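Local coordinates for aspartate carbamoyltransferase (Leishmania major, PDB 7K46), which probably catalyses transfer of the carbamoyl group of carbamoyl phosphate to L-aspartate, an early step of pyrimidine biosynthesis, and assembles from three copies, at residues A28-A33 and L147-I152; L34-H39 and K44-L49; S63-S68 and F316-I321; A71-M74 and S79-N82. All coordinates share one frame; numbering follows the deposited sequence.

Contact 1. Residues A28-A33 and L147-I152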
loop_
_atom_site.group_PDB
_atom_site.type_symbol
_atom_site.label_atom_id
_atom_site.label_comp_id
_atom_site.label_asym_id
_atom_site.label_seq_id
_atom_site.Cartn_x
_atom_site.Cartn_y
_atom_site.Cartn_z
ATOM N N ALA A 28 30.570 -4.930 -10.678
ATOM C CA ALA A 28 29.651 -6.044 -10.883
ATOM C C ALA A 28 28.205 -5.590 -10.746
ATOM O O ALA A 28 27.338 -6.032 -11.508
ATOM C CB ALA A 28 29.964 -7.168 -9.896
ATOM N N LEU A 29 27.925 -4.706 -9.781
ATOM C CA LEU A 29 26.566 -4.190 -9.630
ATOM C C LEU A 29 26.169 -3.334 -10.824
ATOM O O LEU A 29 25.013 -3.370 -11.273
ATOM C CB LEU A 29 26.446 -3.389 -8.330
ATOM C CG LEU A 29 26.398 -4.165 -7.015
ATOM C CD1 LEU A 29 26.563 -3.240 -5.808
ATOM C CD2 LEU A 29 25.076 -4.942 -6.894
ATOM N N ILE A 30 27.106 -2.548 -11.350
ATOM C CA ILE A 30 26.810 -1.760 -12.539
ATOM C C ILE A 30 26.424 -2.672 -13.702
ATOM O O ILE A 30 25.424 -2.435 -14.391
ATOM C CB ILE A 30 28.006 -0.858 -12.895
ATOM C CG1 ILE A 30 28.090 0.312 -11.915
ATOM C CG2 ILE A 30 27.883 -0.356 -14.331
ATOM C CD1 ILE A 30 29.361 1.151 -12.090
ATOM N N GLN A 31 27.223 -3.717 -13.950
ATOM C CA GLN A 31 26.935 -4.603 -15.078
ATOM C C GLN A 31 25.602 -5.324 -14.892
ATOM O O GLN A 31 24.840 -5.497 -15.851
ATOM C CB GLN A 31 28.068 -5.616 -15.266
ATOM C CG GLN A 31 27.974 -6.402 -16.572
ATOM C CD GLN A 31 28.033 -5.497 -17.792
ATOM O OE1 GLN A 31 29.010 -4.774 -17.992
ATOM N NE2 GLN A 31 26.975 -5.516 -18.601
ATOM N N LEU A 32 25.304 -5.751 -13.663
ATOM C CA LEU A 32 24.047 -6.450 -13.405
ATOM C C LEU A 32 22.857 -5.519 -13.603
ATOM O O LEU A 32 21.846 -5.914 -14.193
ATOM C CB LEU A 32 24.055 -7.042 -11.987
ATOM C CG LEU A 32 22.799 -7.778 -11.484
ATOM C CD1 LEU A 32 22.422 -8.894 -12.443
ATOM C CD2 LEU A 32 23.024 -8.337 -10.063
ATOM N N ALA A 33 22.967 -4.270 -13.137
ATOM C CA ALA A 33 21.879 -3.316 -13.328
ATOM C C ALA A 33 21.637 -3.055 -14.809
ATOM O O ALA A 33 20.487 -3.017 -15.263
ATOM C CB ALA A 33 22.187 -2.007 -12.591
ATOM N N LEU A 147 23.502 4.499 -7.412
ATOM C CA LEU A 147 22.793 4.906 -8.623
ATOM C C LEU A 147 23.446 6.119 -9.282
ATOM O O LEU A 147 23.404 6.244 -10.513
ATOM C CB LEU A 147 21.309 5.186 -8.321
ATOM C CG LEU A 147 20.830 6.525 -7.755
ATOM C CD1 LEU A 147 20.575 7.550 -8.868
ATOM C CD2 LEU A 147 19.539 6.304 -6.947
ATOM N N ASP A 148 24.030 7.031 -8.492
ATOM C CA ASP A 148 24.753 8.152 -9.088
ATOM C C ASP A 148 25.940 7.651 -9.901
ATOM O O ASP A 148 26.198 8.133 -11.013
ATOM C CB ASP A 148 25.234 9.125 -8.002
ATOM C CG ASP A 148 24.090 9.884 -7.317
ATOM O OD1 ASP A 148 22.939 9.873 -7.816
ATOM O OD2 ASP A 148 24.358 10.495 -6.256
ATOM N N ILE A 149 26.678 6.679 -9.360
ATOM C CA ILE A 149 27.818 6.115 -10.084
ATOM C C ILE A 149 27.351 5.416 -11.352
ATOM O O ILE A 149 27.953 5.568 -12.422
ATOM C CB ILE A 149 28.605 5.151 -9.179
ATOM C CG1 ILE A 149 29.299 5.920 -8.057
ATOM C CG2 ILE A 149 29.608 4.345 -9.989
ATOM C CD1 ILE A 149 29.969 4.994 -7.083
ATOM N N LEU A 150 26.285 4.615 -11.243
ATOM C CA LEU A 150 25.733 3.949 -12.425
ATOM C C LEU A 150 25.339 4.956 -13.500
ATOM O O LEU A 150 25.596 4.733 -14.692
ATOM C CB LEU A 150 24.525 3.099 -12.035
ATOM C CG LEU A 150 23.719 2.489 -13.190
ATOM C CD1 LEU A 150 24.597 1.596 -14.088
ATOM C CD2 LEU A 150 22.549 1.702 -12.622
ATOM N N THR A 151 24.704 6.059 -13.101
ATOM C CA THR A 151 24.277 7.069 -14.066
ATOM C C THR A 151 25.470 7.621 -14.831
ATOM O O THR A 151 25.442 7.717 -16.062
ATOM C CB THR A 151 23.527 8.196 -13.355
ATOM O OG1 THR A 151 22.374 7.657 -12.685
ATOM C CG2 THR A 151 23.051 9.252 -14.377
ATOM N N ILE A 152 26.536 7.986 -14.116
ATOM C CA ILE A 152 27.726 8.496 -14.793
ATOM C C ILE A 152 28.258 7.452 -15.761
ATOM O O ILE A 152 28.497 7.735 -16.942
ATOM C CB ILE A 152 28.795 8.908 -13.766
ATOM C CG1 ILE A 152 28.284 10.048 -12.887
ATOM C CG2 ILE A 152 30.083 9.327 -14.474
ATOM C CD1 ILE A 152 29.169 10.335 -11.694
#

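Contact 2. Residues L34-H39 and K44-L49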
loop_
_atom_site.group_PDB
_atom_site.type_symbol
_atom_site.label_atom_id
_atom_site.label_comp_id
_atom_site.label_asym_id
_atom_site.label_seq_id
_atom_site.Cartn_x
_atom_site.Cartn_y
_atom_site.Cartn_z
ATOM N N LEU A 34 22.711 -2.900 -15.584
ATOM C CA LEU A 34 22.549 -2.661 -17.015
ATOM C C LEU A 34 21.969 -3.882 -17.717
ATOM O O LEU A 34 21.144 -3.742 -18.628
ATOM C CB LEU A 34 23.891 -2.270 -17.635
ATOM C CG LEU A 34 24.443 -0.914 -17.185
ATOM C CD1 LEU A 34 25.818 -0.648 -17.828
ATOM C CD2 LEU A 34 23.470 0.206 -17.514
ATOM N N ASP A 35 22.389 -5.088 -17.312
ATOM C CA ASP A 35 21.840 -6.301 -17.917
ATOM C C ASP A 35 20.348 -6.427 -17.624
ATOM O O ASP A 35 19.561 -6.798 -18.506
ATOM C CB ASP A 35 22.604 -7.531 -17.420
ATOM C CG ASP A 35 24.037 -7.589 -17.949
ATOM O OD1 ASP A 35 24.369 -6.819 -18.872
ATOM O OD2 ASP A 35 24.836 -8.407 -17.447
ATOM N N MET A 36 19.938 -6.093 -16.401
ATOM C CA MET A 36 18.517 -6.082 -16.077
ATOM C C MET A 36 17.776 -4.998 -16.849
ATOM O O MET A 36 16.639 -5.215 -17.286
ATOM C CB MET A 36 18.320 -5.891 -14.574
ATOM C CG MET A 36 18.726 -7.111 -13.788
ATOM S SD MET A 36 18.541 -6.812 -12.032
ATOM C CE MET A 36 18.743 -8.482 -11.424
ATOM N N LYS A 37 18.395 -3.821 -17.014
ATOM C CA LYS A 37 17.764 -2.762 -17.801
ATOM C C LYS A 37 17.448 -3.246 -19.212
ATOM O O LYS A 37 16.328 -3.073 -19.702
ATOM C CB LYS A 37 18.659 -1.520 -17.838
ATOM C CG LYS A 37 18.103 -0.335 -18.641
ATOM C CD LYS A 37 19.076 0.847 -18.556
ATOM C CE LYS A 37 18.545 2.117 -19.220
ATOM N NZ LYS A 37 18.296 1.940 -20.667
ATOM N N THR A 38 18.415 -3.878 -19.875
ATOM C CA THR A 38 18.160 -4.378 -21.224
ATOM C C THR A 38 17.012 -5.380 -21.227
ATOM O O THR A 38 16.097 -5.297 -22.060
ATOM C CB THR A 38 19.421 -5.017 -21.792
ATOM O OG1 THR A 38 20.475 -4.045 -21.814
ATOM C CG2 THR A 38 19.168 -5.538 -23.196
ATOM N N HIS A 39 17.055 -6.331 -20.292
ATOM C CA HIS A 39 16.028 -7.365 -20.153
ATOM C C HIS A 39 14.646 -6.751 -19.952
ATOM O O HIS A 39 13.707 -7.035 -20.706
ATOM C CB HIS A 39 16.414 -8.255 -18.965
ATOM C CG HIS A 39 15.523 -9.436 -18.733
ATOM N ND1 HIS A 39 15.730 -10.656 -19.340
ATOM C CD2 HIS A 39 14.467 -9.606 -17.899
ATOM C CE1 HIS A 39 14.819 -11.518 -18.922
ATOM N NE2 HIS A 39 14.041 -10.907 -18.043
ATOM N N LYS A 44 10.795 -8.375 -21.135
ATOM C CA LYS A 44 10.950 -9.634 -20.424
ATOM C C LYS A 44 10.829 -9.397 -18.922
ATOM O O LYS A 44 11.176 -8.326 -18.414
ATOM C CB LYS A 44 12.302 -10.269 -20.759
ATOM C CG LYS A 44 12.495 -10.568 -22.249
ATOM C CD LYS A 44 13.906 -11.060 -22.541
ATOM C CE LYS A 44 14.193 -11.053 -24.036
ATOM N NZ LYS A 44 15.559 -11.558 -24.324
ATOM N N THR A 45 10.321 -10.400 -18.207
ATOM C CA THR A 45 10.075 -10.259 -16.778
ATOM C C THR A 45 11.073 -11.083 -15.969
ATOM O O THR A 45 11.816 -11.912 -16.502
ATOM C CB THR A 45 8.641 -10.667 -16.434
ATOM O OG1 THR A 45 8.420 -12.026 -16.838
ATOM C CG2 THR A 45 7.659 -9.758 -17.163
ATOM N N ILE A 46 11.094 -10.821 -14.662
ATOM C CA ILE A 46 11.952 -11.523 -13.713
ATOM C C ILE A 46 11.091 -11.987 -12.549
ATOM O O ILE A 46 10.364 -11.184 -11.955
ATOM C CB ILE A 46 13.104 -10.634 -13.211
ATOM C CG1 ILE A 46 13.965 -10.163 -14.388
ATOM C CG2 ILE A 46 13.960 -11.399 -12.188
ATOM C CD1 ILE A 46 14.973 -9.062 -14.002
ATOM N N ASP A 47 11.172 -13.276 -12.223
ATOM C CA ASP A 47 10.308 -13.861 -11.205
ATOM C C ASP A 47 11.102 -14.503 -10.075
ATOM O O ASP A 47 10.524 -15.234 -9.255
ATOM C CB ASP A 47 9.370 -14.891 -11.851
ATOM C CG ASP A 47 8.060 -15.039 -11.101
ATOM O OD1 ASP A 47 7.435 -13.992 -10.793
ATOM O OD2 ASP A 47 7.653 -16.197 -10.829
ATOM N N THR A 48 12.408 -14.242 -10.017
ATOM C CA THR A 48 13.302 -14.928 -9.089
ATOM C C THR A 48 12.879 -14.755 -7.634
ATOM O O THR A 48 13.061 -15.671 -6.820
ATOM C CB THR A 48 14.729 -14.409 -9.291
ATOM O OG1 THR A 48 15.084 -14.553 -10.672
ATOM C CG2 THR A 48 15.718 -15.205 -8.445
ATOM N N LEU A 49 12.315 -13.602 -7.283
ATOM C CA LEU A 49 11.964 -13.319 -5.900
ATOM C C LEU A 49 10.488 -13.570 -5.604
ATOM O O LEU A 49 9.975 -13.078 -4.596
ATOM C CB LEU A 49 12.361 -11.886 -5.531
ATOM C CG LEU A 49 13.876 -11.588 -5.562
ATOM C CD1 LEU A 49 14.186 -10.226 -4.940
ATOM C CD2 LEU A 49 14.726 -12.700 -4.911
#

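Contact 3. Residues S63-S68 and F316-I321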
loop_
_atom_site.group_PDB
_atom_site.type_symbol
_atom_site.label_atom_id
_atom_site.label_comp_id
_atom_site.label_asym_id
_atom_site.label_seq_id
_atom_site.Cartn_x
_atom_site.Cartn_y
_atom_site.Cartn_z
ATOM N N SER A 63 9.069 9.674 -0.892
ATOM C CA SER A 63 8.305 8.872 -1.838
ATOM C C SER A 63 9.157 8.453 -3.024
ATOM O O SER A 63 8.975 7.349 -3.548
ATOM C CB SER A 63 7.073 9.638 -2.311
ATOM O OG SER A 63 6.152 9.813 -1.243
ATOM N N ARG A 64 10.090 9.313 -3.452
ATOM C CA ARG A 64 10.991 8.962 -4.553
ATOM C C ARG A 64 11.816 7.714 -4.229
ATOM O O ARG A 64 11.886 6.773 -5.028
ATOM C CB ARG A 64 11.903 10.153 -4.877
ATOM C CG ARG A 64 13.072 9.843 -5.832
ATOM C CD ARG A 64 13.829 11.137 -6.226
ATOM N NE ARG A 64 13.002 11.998 -7.068
ATOM C CZ ARG A 64 12.353 13.073 -6.643
ATOM N NH1 ARG A 64 12.470 13.510 -5.392
ATOM N NH2 ARG A 64 11.571 13.730 -7.490
ATOM N N THR A 65 12.456 7.679 -3.057
ATOM C CA THR A 65 13.283 6.521 -2.721
ATOM C C THR A 65 12.420 5.301 -2.377
ATOM O O THR A 65 12.725 4.173 -2.795
ATOM C CB THR A 65 14.234 6.877 -1.575
ATOM O OG1 THR A 65 15.151 7.894 -2.024
ATOM C CG2 THR A 65 15.033 5.666 -1.139
ATOM N N LEU A 66 11.338 5.510 -1.630
ATOM C CA LEU A 66 10.462 4.400 -1.255
ATOM C C LEU A 66 9.892 3.704 -2.489
ATOM O O LEU A 66 9.968 2.475 -2.615
ATOM C CB LEU A 66 9.334 4.918 -0.359
ATOM C CG LEU A 66 8.229 3.926 0.027
ATOM C CD1 LEU A 66 8.828 2.744 0.763
ATOM C CD2 LEU A 66 7.171 4.621 0.882
ATOM N N SER A 67 9.309 4.472 -3.417
ATOM C CA SER A 67 8.650 3.830 -4.556
ATOM C C SER A 67 9.656 3.079 -5.420
ATOM O O SER A 67 9.333 2.028 -5.981
ATOM C CB SER A 67 7.882 4.868 -5.375
ATOM O OG SER A 67 8.751 5.875 -5.879
ATOM N N SER A 68 10.891 3.576 -5.502
ATOM C CA SER A 68 11.929 2.888 -6.270
ATOM C C SER A 68 12.247 1.516 -5.673
ATOM O O SER A 68 12.333 0.516 -6.398
ATOM C CB SER A 68 13.186 3.757 -6.330
ATOM O OG SER A 68 14.149 3.214 -7.226
ATOM N N PHE A 316 17.120 0.255 -11.540
ATOM C CA PHE A 316 17.853 -0.952 -11.904
ATOM C C PHE A 316 19.009 -1.252 -10.948
ATOM O O PHE A 316 19.318 -2.431 -10.700
ATOM C CB PHE A 316 18.303 -0.841 -13.359
ATOM C CG PHE A 316 17.146 -0.886 -14.322
ATOM C CD1 PHE A 316 16.338 -2.010 -14.382
ATOM C CD2 PHE A 316 16.835 0.205 -15.121
ATOM C CE1 PHE A 316 15.248 -2.060 -15.239
ATOM C CE2 PHE A 316 15.754 0.165 -15.977
ATOM C CZ PHE A 316 14.956 -0.977 -16.033
ATOM N N MET A 317 19.627 -0.228 -10.362
ATOM C CA MET A 317 20.623 -0.496 -9.327
ATOM C C MET A 317 19.981 -1.166 -8.120
ATOM O O MET A 317 20.544 -2.102 -7.539
ATOM C CB MET A 317 21.327 0.803 -8.918
ATOM C CG MET A 317 22.332 0.643 -7.746
ATOM S SD MET A 317 23.634 -0.582 -8.041
ATOM C CE MET A 317 24.633 0.183 -9.343
ATOM N N ARG A 318 18.790 -0.715 -7.733
ATOM C CA ARG A 318 18.148 -1.330 -6.580
ATOM C C ARG A 318 17.684 -2.750 -6.886
ATOM O O ARG A 318 17.728 -3.613 -6.005
ATOM C CB ARG A 318 16.996 -0.447 -6.105
ATOM C CG ARG A 318 17.515 0.824 -5.431
ATOM C CD ARG A 318 16.394 1.800 -5.057
ATOM N NE ARG A 318 16.977 2.943 -4.361
ATOM C CZ ARG A 318 17.011 4.185 -4.826
ATOM N NH1 ARG A 318 16.412 4.515 -5.961
ATOM N NH2 ARG A 318 17.664 5.118 -4.135
ATOM N N MET A 319 17.290 -3.028 -8.132
ATOM C CA MET A 319 17.004 -4.407 -8.529
ATOM C C MET A 319 18.260 -5.274 -8.457
ATOM O O MET A 319 18.226 -6.401 -7.948
ATOM C CB MET A 319 16.425 -4.432 -9.948
ATOM C CG MET A 319 15.007 -3.854 -10.067
ATOM S SD MET A 319 14.367 -3.827 -11.772
ATOM C CE MET A 319 14.208 -5.579 -12.138
ATOM N N ALA A 320 19.378 -4.771 -8.987
ATOM C CA ALA A 320 20.630 -5.522 -8.922
ATOM C C ALA A 320 20.991 -5.845 -7.480
ATOM O O ALA A 320 21.414 -6.963 -7.170
ATOM C CB ALA A 320 21.760 -4.724 -9.578
ATOM N N ILE A 321 20.808 -4.878 -6.584
ATOM C CA ILE A 321 21.146 -5.078 -5.177
ATOM C C ILE A 321 20.208 -6.092 -4.534
ATOM O O ILE A 321 20.657 -7.061 -3.907
ATOM C CB ILE A 321 21.131 -3.731 -4.429
ATOM C CG1 ILE A 321 22.309 -2.853 -4.902
ATOM C CG2 ILE A 321 21.226 -3.957 -2.904
ATOM C CD1 ILE A 321 22.224 -1.408 -4.447
HETATM O O HOH W 1 17.086 7.792 -4.441
#

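Contact 4. Residues A71-M74 and S79-N82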
loop_
_atom_site.group_PDB
_atom_site.type_symbol
_atom_site.label_atom_id
_atom_site.label_comp_id
_atom_site.label_asym_id
_atom_site.label_seq_id
_atom_site.Cartn_x
_atom_site.Cartn_y
_atom_site.Cartn_z
ATOM N N ALA A 71 9.165 -0.700 -6.380
ATOM C CA ALA A 71 9.084 -1.100 -7.783
ATOM C C ALA A 71 10.175 -2.105 -8.131
ATOM O O ALA A 71 9.931 -3.067 -8.873
ATOM C CB ALA A 71 9.182 0.128 -8.684
ATOM N N ALA A 72 11.389 -1.886 -7.618
ATOM C CA ALA A 72 12.482 -2.836 -7.833
ATOM C C ALA A 72 12.110 -4.222 -7.326
ATOM O O ALA A 72 12.322 -5.227 -8.018
ATOM C CB ALA A 72 13.756 -2.343 -7.140
ATOM N N MET A 73 11.558 -4.291 -6.109
ATOM C CA MET A 73 11.150 -5.577 -5.553
ATOM C C MET A 73 10.093 -6.250 -6.432
ATOM O O MET A 73 10.190 -7.445 -6.736
ATOM C CB MET A 73 10.631 -5.372 -4.124
ATOM C CG MET A 73 10.322 -6.670 -3.368
ATOM S SD MET A 73 11.855 -7.556 -2.998
ATOM C CE MET A 73 11.206 -8.950 -2.048
ATOM N N MET A 74 9.085 -5.496 -6.874
ATOM C CA MET A 74 8.005 -6.117 -7.642
ATOM C C MET A 74 8.453 -6.534 -9.043
ATOM O O MET A 74 7.949 -7.529 -9.579
ATOM C CB MET A 74 6.805 -5.165 -7.712
ATOM C CG MET A 74 6.222 -4.885 -6.323
ATOM S SD MET A 74 4.834 -3.724 -6.397
ATOM C CE MET A 74 4.551 -3.431 -4.639
ATOM N N SER A 79 7.184 -9.476 -3.331
ATOM C CA SER A 79 6.026 -8.850 -2.700
ATOM C C SER A 79 6.478 -7.739 -1.764
ATOM O O SER A 79 7.589 -7.777 -1.234
ATOM C CB SER A 79 5.221 -9.878 -1.892
ATOM O OG SER A 79 4.717 -10.900 -2.734
ATOM N N VAL A 80 5.602 -6.763 -1.538
ATOM C CA VAL A 80 5.882 -5.669 -0.611
ATOM C C VAL A 80 4.727 -5.527 0.366
ATOM O O VAL A 80 3.565 -5.419 -0.044
ATOM C CB VAL A 80 6.103 -4.333 -1.345
ATOM C CG1 VAL A 80 6.362 -3.216 -0.324
ATOM C CG2 VAL A 80 7.256 -4.467 -2.331
ATOM N N VAL A 81 5.048 -5.490 1.656
ATOM C CA VAL A 81 4.070 -5.278 2.716
ATOM C C VAL A 81 4.377 -3.937 3.368
ATOM O O VAL A 81 5.510 -3.708 3.806
ATOM C CB VAL A 81 4.120 -6.411 3.757
ATOM C CG1 VAL A 81 3.226 -6.074 4.967
ATOM C CG2 VAL A 81 3.701 -7.747 3.116
ATOM N N ASN A 82 3.377 -3.060 3.438
ATOM C CA ASN A 82 3.541 -1.775 4.108
ATOM C C ASN A 82 3.484 -1.951 5.621
ATOM O O ASN A 82 2.834 -2.861 6.136
ATOM C CB ASN A 82 2.450 -0.793 3.679
ATOM C CG ASN A 82 2.198 -0.813 2.187
ATOM O OD1 ASN A 82 3.124 -0.682 1.385
ATOM N ND2 ASN A 82 0.934 -0.985 1.805
#

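Contact 1. Residues A28-A33 and L147-I152
Ile30 reaches Leu150 and Ile149 with two different branches, which part at CB. The short branch, CG2, lies anti to the backbone N, its methyl 3.8 Å from Leu150 CD1, where the two side chains slide past each other in opposite directions. The longer branch leaves CB beside the backbone N (chi1 -74°); its CG1 carries CD1 outward in an extended course (chi2 172°), and this terminal methyl ends 3.8 Å from Ile149 CG2, the two isoleucines crossing at about a right angle. A branched residue thus serves two neighbours on one turn of the opposite helix. The helices concerned, 23-41 and 142-156, pack with their local axes 10.2 Å apart and crossing at -68°, within the carbamoyl phosphate-binding half of the transcarbamoylase fold; helix 142-156 probably matches one of the two helices that link the domains in aspartate carbamoyltransferases. Ala33, one turn beyond Ile30, meets the other branch of Leu150: its CB is 3.7 Å from Leu150 CD2. A small residue suits the place, since its CB, pointing toward the other helix, lets the leucine methyl come up close. The two methyls of Leu150 thus divide between Ile30 and Ala33. Ile149 turns also to Leu182 and Leu183 of helix 174-186, while Asp148 hydrogen-bonds Tyr239 and Gln310.

Contact 2. Residues L34-H39 and K44-L49
Met36 is the first residue of 34-39 to meet the loop 44-49: its CG lies 4.2 Å from Ile46 CD1, a loose apolar touch, and its extended chain runs on to pack against Phe323 of helix 309-326. A flexible thioether suits this seam between helix and loop. One turn later comes His39, which carries most of the contact. Its CG stands anti to the backbone N (chi1 -176°), which swings the imidazole out to the loop. NE2 gives its hydrogen to Thr45 O at 2.9 Å in a nearly straight bond (172°); the acceptor lies in the ring plane, although the donor approaches from well above the plane of that carbonyl. Lys44 lays its CB over one face of the ring, 3.4 Å from the centroid, a CH-pi contact made by the aliphatic base of an otherwise solvent-seeking side chain. Ile46 CG1 comes obliquely to His39 CD2 at 3.6 Å, and Phe4 meets the imidazole edge-to-face. The His39 backbone joins in as well, its O accepting a bent bond from Lys44 N at 3.2 Å that draws the chain back beside the end of helix 23-41. Thr45 itself turns away to hydrogen-bond Arg50 of the second subunit. The bond to Thr45 O requires a hydrogen on NE2; Lys44 NZ, 5.1 Å from His39 ND1, would probably disfavour a second proton, consistent with a neutral imidazole.

Contact 3. Residues S63-S68 and F316-I321
Arg318 NH2, reaching toward Thr65, is gripped by two oxygens: Thr143 OG1 accepts from it directly, and so does a water 2.8 Å from NH2. The same water lies 3.1 Å from Thr65 OG1 and thereby bridges helix 309-326 to helix 63-74. The other terminal nitrogen, NH1, gives a weak hydrogen bond to Ser68 OG, 2.9 Å long and bent to 147°, with the serine oxygen at the guanidinium edge. Thr65 is small enough to fit its methyl over one face of the guanidinium, CG2 lying 4.0 Å from Arg318 NH2, and the two side chains cross at about a right angle. Arginine suits the place because its chain, extended from CG to NE, spans the gap between the helices, where Ser68 CA and Arg318 CA are 7.5 Å apart. Segment 63-68 includes part of the Ser-Ser-Arg-Thr signature, which in related transcarbamoylases binds the phosphate of carbamoyl phosphate; Arg318 is therefore probably a second-shell group behind that site. Arg64 turns instead to Glu94 of the second subunit. Helix 309-326 lies here between helices 63-74 and 142-156, with Arg318 touching Ala72 and Phe69 of the first and Leu147 of the second.

Contact 4. Residues A71-M74 and S79-N82
Apolar packing between Met73, Met74 and Val80 makes up most of this contact, with both methionines converging on one methyl of the valine. Met74 CE lies 3.7 Å from Val80 CG2 and 3.8 Å from Val80 CB; its chain, extended beyond CG, carries the terminal methyl to the valine, which it crosses at about a right angle. Met73 approaches from its root, with CG 3.9 Å from Val80 CG2, and then bends at chi2 (69°). A beta-branched valine suits the strand, and the unbranched methionines can follow its shape. The second kind of contact is apolar on polar: Met73 CG passes 3.6 Å from Ser79 O, and Met73 CE comes within 3.9 Å of the same oxygen. The backbone of Ser79 bonds instead to Arg52 and Met54, as expected where strand 79-80 runs parallel to strand 53-58; helix 63-74 is the crossover of this beta-alpha-beta unit, and the contact closes its second half. Between subunits, Met74 packs on Val80 of the second subunit, and Ser79 on Met74 of the third. Because the methionines touch the strand through carbon atoms, on a valine and beside one carbonyl oxygen, their fit depends on shape and burial, whereas the polar backbone of Ser79 is bonded within the sheet.

In the fold
Contacts 2 and 4 both lie inside the loop that contact 1 closes; contact 2 shares helix 23-41 with it, and contact 4, also nested inside contact 3, shares helix 63-74 with that contact. Contacts 1 and 3 alternate their segments and lie about 12 Å apart between centres; contacts 3 and 4 are closest, about 10 Å, and contacts 1 and 4 farthest, about 21 Å. Helix 309-326, from the aspartate-binding part of the sequence, forms one side of contact 3 and touches residues of the other three, tying the chain's end into the carbamoyl phosphate-binding half. Contacts 2, 3 and 4 also reach neighbouring subunits of the trimer, whose interfaces form the active sites in this family.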